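SnoaL-like domain-containing protein (Xanthomonas campestris pv. campestris, PDB 3G8Z) is of unknown function but adopts the cystatin-like fold of SnoaL-like proteins, a family named after a polyketide cyclase. Local coordinates at residues Asn110-Lys115 and Asp143-Arg148; Gly96-Ile101 and Leu121-Asp126. All blocks are in the same frame, centred on the assembly; numbering follows the deposited sequence.

Contact 1. Residues Asn110-Lys115 and Asp143-Arg148; sequences NGVTLK and DAFWGR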
# COMPACT_ATOMS: atom_id res chain seq x y z
N ASN A 110 -21.94 -13.66 -8.58
CA ASN A 110 -21.42 -14.58 -9.61
C ASN A 110 -21.01 -15.94 -9.05
O ASN A 110 -20.14 -16.61 -9.58
CB ASN A 110 -20.26 -13.97 -10.39
CG ASN A 110 -20.70 -12.80 -11.24
OD1 ASN A 110 -21.91 -12.60 -11.46
ND2 ASN A 110 -19.73 -12.00 -11.71
N GLY A 111 -21.70 -16.35 -7.99
CA GLY A 111 -21.45 -17.63 -7.37
C GLY A 111 -20.22 -17.61 -6.50
O GLY A 111 -19.79 -18.65 -6.02
N VAL A 112 -19.63 -16.44 -6.29
CA VAL A 112 -18.41 -16.31 -5.50
C VAL A 112 -18.63 -15.59 -4.16
O VAL A 112 -19.14 -14.48 -4.13
CB VAL A 112 -17.31 -15.52 -6.26
CG1 VAL A 112 -16.03 -15.42 -5.40
CG2 VAL A 112 -17.05 -16.16 -7.61
N THR A 113 -18.26 -16.25 -3.07
CA THR A 113 -18.23 -15.59 -1.77
C THR A 113 -16.86 -14.98 -1.59
O THR A 113 -15.86 -15.69 -1.47
CB THR A 113 -18.51 -16.56 -0.64
OG1 THR A 113 -19.81 -17.12 -0.81
CG2 THR A 113 -18.43 -15.82 0.73
N LEU A 114 -16.83 -13.65 -1.61
CA LEU A 114 -15.61 -12.89 -1.57
C LEU A 114 -15.37 -12.51 -0.13
O LEU A 114 -16.28 -12.02 0.54
CB LEU A 114 -15.80 -11.62 -2.39
CG LEU A 114 -14.63 -10.66 -2.56
CD1 LEU A 114 -13.60 -11.28 -3.49
CD2 LEU A 114 -15.15 -9.33 -3.15
N LYS A 115 -14.17 -12.78 0.36
CA LYS A 115 -13.79 -12.36 1.70
C LYS A 115 -12.30 -12.40 1.77
O LYS A 115 -11.70 -13.46 1.72
CB LYS A 115 -14.36 -13.26 2.76
CG LYS A 115 -14.09 -12.72 4.16
CD LYS A 115 -14.66 -13.62 5.22
CE LYS A 115 -14.54 -13.01 6.62
N ASP A 143 -11.15 -11.81 -9.28
CA ASP A 143 -11.38 -11.89 -10.71
C ASP A 143 -12.67 -12.66 -11.02
O ASP A 143 -13.44 -12.26 -11.88
CB ASP A 143 -10.24 -12.61 -11.41
CG ASP A 143 -8.99 -11.78 -11.57
OD1 ASP A 143 -9.00 -10.57 -11.30
OD2 ASP A 143 -7.98 -12.37 -11.99
N ALA A 144 -12.88 -13.76 -10.32
CA ALA A 144 -14.07 -14.58 -10.54
C ALA A 144 -15.32 -13.83 -10.07
O ALA A 144 -16.38 -13.90 -10.70
CB ALA A 144 -13.95 -15.91 -9.82
N PHE A 145 -15.19 -13.12 -8.95
CA PHE A 145 -16.29 -12.34 -8.39
C PHE A 145 -16.84 -11.35 -9.43
O PHE A 145 -18.06 -11.25 -9.67
CB PHE A 145 -15.79 -11.62 -7.14
CG PHE A 145 -16.81 -10.74 -6.46
CD1 PHE A 145 -17.75 -11.28 -5.60
CD2 PHE A 145 -16.78 -9.36 -6.62
CE1 PHE A 145 -18.66 -10.48 -4.95
CE2 PHE A 145 -17.70 -8.56 -5.99
CZ PHE A 145 -18.65 -9.12 -5.15
N TRP A 146 -15.95 -10.58 -10.03
CA TRP A 146 -16.38 -9.53 -10.94
C TRP A 146 -16.79 -10.11 -12.26
O TRP A 146 -17.71 -9.63 -12.91
CB TRP A 146 -15.28 -8.48 -11.11
CG TRP A 146 -15.03 -7.65 -9.86
CD1 TRP A 146 -13.86 -7.50 -9.19
CD2 TRP A 146 -15.98 -6.82 -9.18
NE1 TRP A 146 -14.02 -6.67 -8.13
CE2 TRP A 146 -15.31 -6.22 -8.11
CE3 TRP A 146 -17.34 -6.55 -9.35
CZ2 TRP A 146 -15.94 -5.38 -7.22
CZ3 TRP A 146 -17.95 -5.69 -8.46
CH2 TRP A 146 -17.25 -5.12 -7.42
N GLY A 147 -16.07 -11.13 -12.68
CA GLY A 147 -16.38 -11.83 -13.89
C GLY A 147 -15.93 -11.13 -15.13
O GLY A 147 -15.31 -10.07 -15.12
N ARG A 148 -16.25 -11.79 -16.23
CA ARG A 148 -16.07 -11.24 -17.55
C ARG A 148 -17.42 -10.76 -18.04
O ARG A 148 -17.45 -9.90 -18.92
CB ARG A 148 -15.57 -12.33 -18.49
CG ARG A 148 -14.29 -12.98 -18.05
CD ARG A 148 -13.13 -12.05 -18.28
NE ARG A 148 -12.01 -12.74 -18.91
CZ ARG A 148 -11.99 -13.19 -20.17
NH1 ARG A 148 -13.04 -13.02 -20.97
NH2 ARG A 148 -10.92 -13.80 -20.62
OXT ARG A 148 -18.49 -11.26 -17.61
O HOH W 1 -20.19 -10.76 -14.27

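Contact 2. Residues Gly96-Ile101 and Leu121-Asp126; sequences GDWVAI and LLRIED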
# COMPACT_ATOMS: atom_id res chain seq x y z
N GLY A 96 4.17 10.68 2.18
CA GLY A 96 4.08 11.74 1.18
C GLY A 96 2.62 12.13 0.97
O GLY A 96 1.91 12.37 1.93
N ASP A 97 2.17 12.17 -0.29
CA ASP A 97 0.76 12.48 -0.59
C ASP A 97 -0.12 11.23 -0.70
O ASP A 97 -1.29 11.32 -1.07
CB ASP A 97 0.65 13.29 -1.90
CG ASP A 97 1.37 14.62 -1.83
OD1 ASP A 97 1.55 15.16 -0.71
OD2 ASP A 97 1.74 15.13 -2.93
N TRP A 98 0.45 10.07 -0.38
CA TRP A 98 -0.29 8.81 -0.40
C TRP A 98 -0.79 8.41 0.96
O TRP A 98 -0.15 8.66 1.98
CB TRP A 98 0.60 7.67 -0.90
CG TRP A 98 0.95 7.82 -2.35
CD1 TRP A 98 2.01 8.50 -2.88
CD2 TRP A 98 0.21 7.31 -3.45
NE1 TRP A 98 1.97 8.43 -4.26
CE2 TRP A 98 0.88 7.70 -4.63
CE3 TRP A 98 -0.96 6.55 -3.56
CZ2 TRP A 98 0.42 7.36 -5.90
CZ3 TRP A 98 -1.41 6.21 -4.82
CH2 TRP A 98 -0.72 6.60 -5.97
N VAL A 99 -1.92 7.73 0.97
CA VAL A 99 -2.43 7.09 2.15
C VAL A 99 -2.68 5.64 1.79
O VAL A 99 -3.33 5.36 0.80
CB VAL A 99 -3.73 7.76 2.61
CG1 VAL A 99 -4.38 6.92 3.75
CG2 VAL A 99 -3.46 9.21 3.06
N ALA A 100 -2.13 4.71 2.57
CA ALA A 100 -2.51 3.29 2.46
C ALA A 100 -3.52 2.96 3.51
O ALA A 100 -3.37 3.32 4.70
CB ALA A 100 -1.31 2.37 2.58
N ILE A 101 -4.58 2.29 3.07
CA ILE A 101 -5.60 1.81 3.96
C ILE A 101 -5.63 0.31 3.85
O ILE A 101 -5.93 -0.22 2.79
CB ILE A 101 -7.00 2.36 3.62
CG1 ILE A 101 -6.91 3.88 3.40
CG2 ILE A 101 -7.99 1.98 4.75
CD1 ILE A 101 -7.74 4.42 2.26
N LEU A 121 -4.65 2.22 -1.98
CA LEU A 121 -3.68 3.30 -1.98
C LEU A 121 -4.32 4.52 -2.64
O LEU A 121 -4.77 4.45 -3.78
CB LEU A 121 -2.39 2.91 -2.73
CG LEU A 121 -1.19 2.42 -1.88
CD1 LEU A 121 -0.64 3.54 -1.02
CD2 LEU A 121 -1.60 1.25 -1.01
N LEU A 122 -4.36 5.64 -1.91
CA LEU A 122 -4.94 6.88 -2.42
C LEU A 122 -3.88 7.94 -2.47
O LEU A 122 -3.11 8.09 -1.50
CB LEU A 122 -6.07 7.40 -1.50
CG LEU A 122 -7.17 6.42 -1.10
CD1 LEU A 122 -8.18 7.11 -0.17
CD2 LEU A 122 -7.85 5.82 -2.29
N ARG A 123 -3.83 8.68 -3.56
CA ARG A 123 -3.00 9.86 -3.65
C ARG A 123 -3.91 11.06 -3.53
O ARG A 123 -4.90 11.14 -4.24
CB ARG A 123 -2.22 9.93 -4.96
CG ARG A 123 -1.22 11.07 -4.95
CD ARG A 123 -0.15 10.95 -6.04
NE ARG A 123 -0.68 10.78 -7.37
CZ ARG A 123 -0.96 11.76 -8.23
NH1 ARG A 123 -0.78 13.04 -7.91
NH2 ARG A 123 -1.43 11.47 -9.43
N ILE A 124 -3.61 11.96 -2.61
CA ILE A 124 -4.53 13.04 -2.26
C ILE A 124 -3.81 14.35 -2.42
O ILE A 124 -2.69 14.50 -1.97
CB ILE A 124 -5.05 12.88 -0.84
CG1 ILE A 124 -5.94 11.63 -0.78
CG2 ILE A 124 -5.76 14.15 -0.35
CD1 ILE A 124 -6.05 10.99 0.61
N GLU A 125 -4.45 15.28 -3.11
CA GLU A 125 -3.89 16.58 -3.44
C GLU A 125 -4.99 17.61 -3.35
O GLU A 125 -6.04 17.41 -3.92
CB GLU A 125 -3.40 16.62 -4.88
CG GLU A 125 -2.02 16.10 -5.15
CD GLU A 125 -1.53 16.51 -6.55
OE1 GLU A 125 -2.01 17.54 -7.07
OE2 GLU A 125 -0.69 15.79 -7.13
N ASP A 126 -4.73 18.72 -2.67
CA ASP A 126 -5.69 19.82 -2.64
C ASP A 126 -7.08 19.32 -2.26
O ASP A 126 -8.08 19.76 -2.83
CB ASP A 126 -5.73 20.51 -4.01
CG ASP A 126 -4.40 21.14 -4.39
OD1 ASP A 126 -3.62 21.53 -3.47
OD2 ASP A 126 -4.12 21.26 -5.61

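Contact 1. Residues Asn110-Lys115 and Asp143-Arg148
The backbones come nearest where Val-112, at the start of strand 112-125, faces Phe-145 in the last turn of helix 139-146, their CA atoms 5.3 Å apart. Leu-114 covers one face of the Phe-145 ring: its CD2 methyl stands 3.7 Å from the ring centroid and only 6° off the ring normal, a CH-pi contact almost over the centre. With CG anti to the backbone N (chi1 -177°), the branch carries CD2 over the ring centre, while CB rests over the rim of the same face, near Phe-145 CD1. The two side chains cross at about a right angle. In the plane of the same ring, Val-112 O sits at the edge, 3.8 Å from Phe-145 CD1. The Val-112 methyls part company: CG2 rests 3.8 Å from Ala-144 CB, and CG1 turns to Phe-145 CB. Asn-110, in the turn before the strand, reaches the end of the helix. Its ND2 lies 2.7 Å from Phe-145 O. The same nitrogen donates to a water that in turn donates to Trp-146 O, a carbonyl that Gln-58 holds too. Gly-147 then leaves the helix with positive phi. Phe-84 packs on both Leu-114 and Phe-145, and its ring also meets that of Trp-146. This is the C-terminal helix packed against the hairpin end of the curved sheet in a cystatin-like, SnoaL-type alpha+beta fold.

Contact 2. Residues Gly96-Ile101 and Leu121-Asp126
Leu-122 O accepts the shortest bond here, from Val-99 N at 2.8 Å, and Trp-98 CA adds a CA-H...O contact to the same oxygen at 3.1 Å. Leu-122 N returns a nearly straight bond to Val-99 O (N-H...O 173°), making Val-99 and Leu-122 a hydrogen-bonded antiparallel pair, and Ile-124 N bonds Asp-97 O just before the strand begins. The strands are the two arms of the hairpin 98-109/112-125, between strands 128-136 and 85-95 in the mixed sheet of the cystatin-like fold. On one face, Trp-98 lies over Arg-123: Arg-123 CB is 3.6 Å from the centroid of the six-membered ring, almost on its normal, and CD follows beneath CZ2. Arg-123 extends until chi3 (53°) bends it. Its guanidinium is turned 58° from the indole plane; NH1 makes a salt bridge with Glu-125 OE2 at 2.9 Å, and NE makes another with Glu-131, so two carboxylates probably limit its rotation. Both Leu-121 methyls touch Ala-100 CB on this face, where Phe-135 of the second subunit packs on Ala-100 and Leu-121. On the other face, Ile-101 CD1 meets Leu-122 CD1 at 3.7 Å, and Val-99 CG2 meets Ile-124 CD1; helix 22-35 covers this side through Ala-26, Tyr-29 and Ile-25.

Overall arrangement
Contacts 1 and 2 share strand 112-125, one near its start and the other at its end, on opposite sides of the chain's centre. Their centres are 28 Å apart and their nearest atoms about 14 Å, so they do not touch; the common link is the hairpin 98-109/112-125. Contact 2 joins its two arms far from the turn, while contact 1 brings the C-terminal helix against the turn end. Their surroundings differ as well: the second subunit packs on 96-101/121-126 but does not touch 110-115/143-148. A bound glycerol, probably from the crystallisation liquor, lies about 6 Å from the Leu-122 side chain in contact 2; no active site is established.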